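Local coordinates for protein purine nucleoside phosphorylase (Schistosoma mansoni, PDB 5KO5) that probably catalyses the reversible phosphorolysis of purine nucleosides to the free base and ribose 1-phosphate, and binds cytosine in its ligand pocket, at residues G73-G77 with R78-A82; R124-K127 with S128-V132; P162-S165 with N166-D169. All blocks are in the same frame, centred on the assembly; numbering follows the deposited sequence.

Interaction 1 (G73-G77 with R78-A82)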
# COMPACT_ATOMS: atom_id res chain seq x y z
N GLY A 73 -27.00 23.37 10.30
CA GLY A 73 -27.60 24.69 10.36
C GLY A 73 -27.58 25.35 9.00
O GLY A 73 -27.56 24.67 7.97
N SER A 74 -27.57 26.68 9.01
CA SER A 74 -27.65 27.46 7.78
C SER A 74 -26.39 28.28 7.59
O SER A 74 -25.91 28.92 8.53
CB SER A 74 -28.87 28.39 7.80
OG SER A 74 -30.07 27.64 7.72
N VAL A 75 -25.85 28.26 6.37
CA VAL A 75 -24.77 29.15 5.95
C VAL A 75 -25.16 29.74 4.61
O VAL A 75 -25.47 29.00 3.67
CB VAL A 75 -23.43 28.40 5.82
CG1 VAL A 75 -22.39 29.32 5.17
CG2 VAL A 75 -22.96 27.91 7.17
N GLY A 76 -25.14 31.07 4.53
CA GLY A 76 -25.43 31.73 3.26
C GLY A 76 -26.76 31.35 2.66
O GLY A 76 -26.88 31.26 1.43
N GLY A 77 -27.76 31.13 3.49
CA GLY A 77 -29.08 30.76 3.02
C GLY A 77 -29.26 29.31 2.63
O GLY A 77 -30.34 28.94 2.16
N ARG A 78 -28.24 28.47 2.82
CA ARG A 78 -28.32 27.06 2.47
C ARG A 78 -28.18 26.22 3.73
O ARG A 78 -27.48 26.59 4.68
CB ARG A 78 -27.23 26.68 1.47
CG ARG A 78 -27.22 27.53 0.20
CD ARG A 78 -28.53 27.42 -0.58
NE ARG A 78 -28.94 26.03 -0.79
CZ ARG A 78 -28.55 25.27 -1.82
NH1 ARG A 78 -27.74 25.76 -2.75
NH2 ARG A 78 -28.98 24.02 -1.92
N LYS A 79 -28.83 25.06 3.73
CA LYS A 79 -28.79 24.15 4.87
C LYS A 79 -27.60 23.22 4.69
O LYS A 79 -27.42 22.61 3.63
CB LYS A 79 -30.09 23.35 4.95
CG LYS A 79 -31.31 24.24 5.15
CD LYS A 79 -32.61 23.46 5.00
CE LYS A 79 -33.82 24.39 5.10
NZ LYS A 79 -35.10 23.66 4.88
N ILE A 80 -26.75 23.13 5.72
CA ILE A 80 -25.51 22.38 5.62
C ILE A 80 -25.35 21.46 6.82
O ILE A 80 -26.00 21.62 7.85
CB ILE A 80 -24.27 23.30 5.47
CG1 ILE A 80 -23.92 23.97 6.79
CG2 ILE A 80 -24.49 24.35 4.37
CD1 ILE A 80 -22.66 23.41 7.41
N VAL A 81 -24.47 20.47 6.65
CA VAL A 81 -24.03 19.60 7.74
C VAL A 81 -22.51 19.55 7.69
O VAL A 81 -21.93 19.33 6.62
CB VAL A 81 -24.65 18.19 7.65
CG1 VAL A 81 -24.44 17.57 6.27
CG2 VAL A 81 -24.09 17.29 8.73
N ALA A 82 -21.87 19.76 8.83
CA ALA A 82 -20.41 19.81 8.91
C ALA A 82 -19.89 18.73 9.84
O ALA A 82 -20.49 18.46 10.88
CB ALA A 82 -19.96 21.17 9.45
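Four backbone hydrogen bonds join Gly73 to Ile80 and Val75 to Arg78, each residue giving one and taking one. Of these, Ile80 N to Gly73 O is the shortest at 2.8 Å and nearly straight (169°), while Gly73 N reaches Ile80 O at 3.2 Å. Next to the turn, Arg78 N meets Val75 O at 2.9 Å. Ser74 and Lys79 form the non-hydrogen-bonded pair between them, and here the carbonyls of Arg78 and Gly73, already hydrogen-bonded, also take CA-H contacts: Ser74 CA lies 3.2 Å from Arg78 O, and Lys79 CA 3.4 Å from Gly73 O.

Across the two strands the apolar contact lies on the face that carries Val75, Arg78 and Ile80. Val75 CG2 rests 4.1 Å from Ile80 CG1, a methyl group against a methylene. Ile80 CG1 sits between its own backbone N and carbonyl carbon (chi1 75°), which turns it to the neighbouring strand.

The charged side chain on this face folds back on the turn. Arg78 is bent at chi2 and chi3, so that its CD passes 3.6 Å from Gly77 O, and its guanidinium has that oxygen at its edge. Arg78 NH2 forms a salt bridge with Asp28, and Ile281 of helix 259-283 packs on the same side chain.

Gly76 and Gly77, both at positive phi, make the type I' turn of a two-residue beta hairpin, which links strands 69-75 and 78-84.

Interaction 2 (R124-K127 with S128-V132)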
# COMPACT_ATOMS: atom_id res chain seq x y z
N ARG A 124 6.50 23.33 -8.66
CA ARG A 124 7.34 24.47 -8.35
C ARG A 124 6.58 25.78 -8.29
O ARG A 124 7.07 26.73 -7.68
CB ARG A 124 8.47 24.60 -9.38
CG ARG A 124 9.85 24.85 -8.76
CD ARG A 124 10.41 23.64 -8.04
NE ARG A 124 9.47 22.54 -7.85
CZ ARG A 124 9.25 21.57 -8.71
NH1 ARG A 124 9.94 21.49 -9.85
NH2 ARG A 124 8.33 20.67 -8.42
N LYS A 125 5.42 25.86 -8.93
CA LYS A 125 4.69 27.12 -8.94
C LYS A 125 4.02 27.42 -7.60
O LYS A 125 3.52 28.53 -7.41
CB LYS A 125 3.64 27.10 -10.05
CG LYS A 125 4.23 27.05 -11.45
CD LYS A 125 3.12 26.92 -12.48
CE LYS A 125 3.66 26.98 -13.89
NZ LYS A 125 2.56 26.92 -14.89
N LEU A 126 4.03 26.48 -6.67
CA LEU A 126 3.23 26.57 -5.45
C LEU A 126 4.06 27.13 -4.30
O LEU A 126 5.13 26.61 -3.98
CB LEU A 126 2.67 25.20 -5.08
CG LEU A 126 1.71 24.60 -6.12
CD1 LEU A 126 1.27 23.18 -5.72
CD2 LEU A 126 0.50 25.51 -6.33
N LYS A 127 3.53 28.18 -3.67
CA LYS A 127 4.12 28.81 -2.50
C LYS A 127 3.26 28.55 -1.28
O LYS A 127 2.05 28.31 -1.39
CB LYS A 127 4.16 30.34 -2.66
CG LYS A 127 5.00 30.89 -3.78
CD LYS A 127 4.97 32.41 -3.68
CE LYS A 127 5.49 33.07 -4.93
NZ LYS A 127 4.67 32.71 -6.12
N SER A 128 3.88 28.63 -0.11
CA SER A 128 3.13 28.59 1.14
C SER A 128 2.03 29.64 1.12
O SER A 128 2.26 30.80 0.75
CB SER A 128 4.09 28.88 2.30
OG SER A 128 3.44 28.81 3.55
N GLY A 129 0.82 29.23 1.50
CA GLY A 129 -0.32 30.11 1.49
C GLY A 129 -1.15 30.08 0.21
O GLY A 129 -2.19 30.74 0.16
N ASP A 130 -0.71 29.36 -0.82
CA ASP A 130 -1.50 29.23 -2.03
C ASP A 130 -2.63 28.22 -1.81
O ASP A 130 -2.59 27.39 -0.90
CB ASP A 130 -0.64 28.74 -3.20
CG ASP A 130 0.30 29.82 -3.75
OD1 ASP A 130 0.16 31.01 -3.38
OD2 ASP A 130 1.18 29.47 -4.57
N PHE A 131 -3.64 28.30 -2.67
CA PHE A 131 -4.74 27.34 -2.69
C PHE A 131 -4.66 26.53 -3.98
O PHE A 131 -4.37 27.08 -5.05
CB PHE A 131 -6.10 28.05 -2.66
CG PHE A 131 -6.30 28.93 -1.46
CD1 PHE A 131 -6.47 28.37 -0.20
CD2 PHE A 131 -6.36 30.30 -1.60
CE1 PHE A 131 -6.67 29.19 0.91
CE2 PHE A 131 -6.56 31.12 -0.50
CZ PHE A 131 -6.72 30.56 0.75
N VAL A 132 -4.95 25.24 -3.88
CA VAL A 132 -5.01 24.37 -5.05
C VAL A 132 -6.40 23.75 -5.14
O VAL A 132 -6.83 23.01 -4.24
CB VAL A 132 -3.92 23.29 -5.03
CG1 VAL A 132 -4.06 22.38 -6.23
CG2 VAL A 132 -2.54 23.96 -5.01
O HOH W 1 2.72 30.73 -6.43
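Asp130 reaches back across the turn to Lys127, its OD2 accepting the backbone N of that residue at 2.8 Å in a nearly straight bond (172°). The N-H comes from above the carboxylate plane, 57° out of it. With CG anti to its own carbonyl carbon (chi1 -74°), the carboxylate lies beside the backbone N of Asp130, which itself bonds to Lys127 O at 3.0 Å. Side chain and main chain of one residue thus hold both polar backbone atoms of the other, across a type II turn whose positive phi is supplied by Gly129.

A water extends this shell: it lies 2.7 Å from Asp130 OD2 and accepts from Lys127 NZ at 2.8 Å. The lysine chain bends at its last torsion to meet it, leaving Lys127 NZ 5.0 Å from Asp130 OD2. Apart from the polar bonds, Leu126 CD2 packs 3.7 Å from Val132 CG2, the two side chains crossing at about a right angle.

Farther out, Ser128 OG, in the conformer given here, bonds to Ala244 O, and Leu126 O receives Asn246 ND2, tying the loop to strand 236-246 and the residue after it.

The opposite charges of Lys127 and Asp130 therefore meet through water, while the direct backbone bond to OD2 would probably favour an ionised carboxylate.

Interaction 3 (P162-S165 with N166-D169)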
# COMPACT_ATOMS: atom_id res chain seq x y z
N PRO A 162 -16.55 2.00 -9.03
CA PRO A 162 -16.81 3.38 -9.46
C PRO A 162 -15.71 3.90 -10.36
O PRO A 162 -14.53 3.59 -10.17
CB PRO A 162 -16.83 4.17 -8.15
CG PRO A 162 -16.79 3.19 -7.05
CD PRO A 162 -16.30 1.88 -7.59
N ASP A 163 -16.11 4.72 -11.33
CA ASP A 163 -15.19 5.51 -12.12
C ASP A 163 -14.95 6.84 -11.42
O ASP A 163 -15.89 7.47 -10.92
CB ASP A 163 -15.80 5.77 -13.50
CG ASP A 163 -15.05 6.82 -14.27
OD1 ASP A 163 -13.98 6.50 -14.82
OD2 ASP A 163 -15.52 7.97 -14.31
N LEU A 164 -13.69 7.26 -11.38
CA LEU A 164 -13.31 8.48 -10.68
C LEU A 164 -12.99 9.63 -11.62
O LEU A 164 -12.47 10.66 -11.16
CB LEU A 164 -12.11 8.20 -9.76
CG LEU A 164 -12.35 7.12 -8.71
CD1 LEU A 164 -11.09 6.88 -7.91
CD2 LEU A 164 -13.49 7.50 -7.77
N SER A 165 -13.30 9.48 -12.91
CA SER A 165 -12.96 10.49 -13.91
C SER A 165 -13.63 11.83 -13.64
O SER A 165 -13.11 12.87 -14.04
CB SER A 165 -13.35 9.99 -15.30
OG SER A 165 -12.67 8.79 -15.62
N ASN A 166 -14.79 11.82 -12.97
CA ASN A 166 -15.50 13.05 -12.63
C ASN A 166 -15.68 13.17 -11.12
O ASN A 166 -16.67 13.73 -10.64
CB ASN A 166 -16.84 13.14 -13.36
CG ASN A 166 -16.69 13.03 -14.86
OD1 ASN A 166 -17.38 12.24 -15.51
ND2 ASN A 166 -15.78 13.81 -15.42
N ALA A 167 -14.71 12.66 -10.36
CA ALA A 167 -14.79 12.74 -8.90
C ALA A 167 -14.75 14.18 -8.42
O ALA A 167 -15.40 14.52 -7.43
CB ALA A 167 -13.65 11.94 -8.28
N TYR A 168 -13.99 15.04 -9.10
CA TYR A 168 -13.85 16.45 -8.74
C TYR A 168 -14.62 17.28 -9.77
O TYR A 168 -14.14 17.52 -10.88
CB TYR A 168 -12.37 16.83 -8.71
CG TYR A 168 -11.59 15.97 -7.74
CD1 TYR A 168 -11.55 16.29 -6.39
CD2 TYR A 168 -10.93 14.81 -8.16
CE1 TYR A 168 -10.86 15.51 -5.48
CE2 TYR A 168 -10.24 14.02 -7.25
CZ TYR A 168 -10.22 14.37 -5.90
OH TYR A 168 -9.53 13.60 -4.99
N ASP A 169 -15.82 17.71 -9.39
CA ASP A 169 -16.74 18.37 -10.31
C ASP A 169 -16.11 19.61 -10.96
O ASP A 169 -15.59 20.49 -10.28
CB ASP A 169 -18.00 18.76 -9.55
CG ASP A 169 -19.10 19.28 -10.45
OD1 ASP A 169 -19.87 18.45 -10.99
OD2 ASP A 169 -19.18 20.51 -10.63
O HOH W 2 -16.54 10.05 -11.67
O HOH W 3 -12.35 14.63 -11.56
O HOH W 4 -13.85 16.23 -13.51
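Ala167 sets its CB against the carbonyl oxygen of Leu164, 3.4 Å from O, and approaches the Leu164 CB at 4.3 Å. The same oxygen accepts Ala167 N at 3.1 Å, but the donor stands well above the carbonyl plane, 71° out of it, with a C=O...N angle of 109°. This is the one direct hydrogen bond between 162-165 and 166-169.

Before the bend, Asp163 holds Ser165 by its carboxylate. Ser165 OG donates to the syn lone pair of Asp163 OD1 at 2.8 Å, and Ser165 N adds a weak bond to OD2. CG of Asp163 is anti to the backbone N (chi1 168°), bringing both oxygens forward along the chain. Asn166 folds its amide back against the preceding peptide, ND2 lying 3.4 Å from Ser165 C.

Water completes the polar links. One molecule bridges Asp163 O and Asn166 N, at 2.8 Å from the latter; another accepts from Tyr168 N and lies 3.1 Å from Ser165 O.

On the buried flank, Ala167 and Tyr168 pack on Val227, and Tyr168 OH bonds to His137. Ile257 of a neighbouring subunit gives a weak hydrogen bond to Asp163 OD1, and Asp169 caps the start of helix 170-182 through Leu172 N.

Asp163 OD1 thus serves a hydroxyl within the loop and, weakly, a backbone N-H of the neighbouring subunit, two donors that would be expected to stabilise its negative charge.

In the fold
The three local contacts lie in series along one phosphorylase-superfamily fold without touching. Interactions 1 and 2 reach the same mixed sheet, at strands 69-75 and 78-84 and at strand 131-139 respectively, with centres 29 Å apart. Interaction 2 is close to the cytosine pocket: the Ser128 side chain, in the conformer given, is about 9 Å from the ligand, and Asn246, which bonds to its loop, follows the pocket residue Asn245. Interaction 3 comes within about 8 Å of interaction 2 by nearest atoms and meets Ile257 and Thr201 of a neighbouring subunit; Ile257 is a residue of the cytosine pocket, so interaction 3 adjoins the pocket of that subunit. Interaction 1, contacted by no other subunit, remains about 13 Å from interaction 3 by nearest atoms.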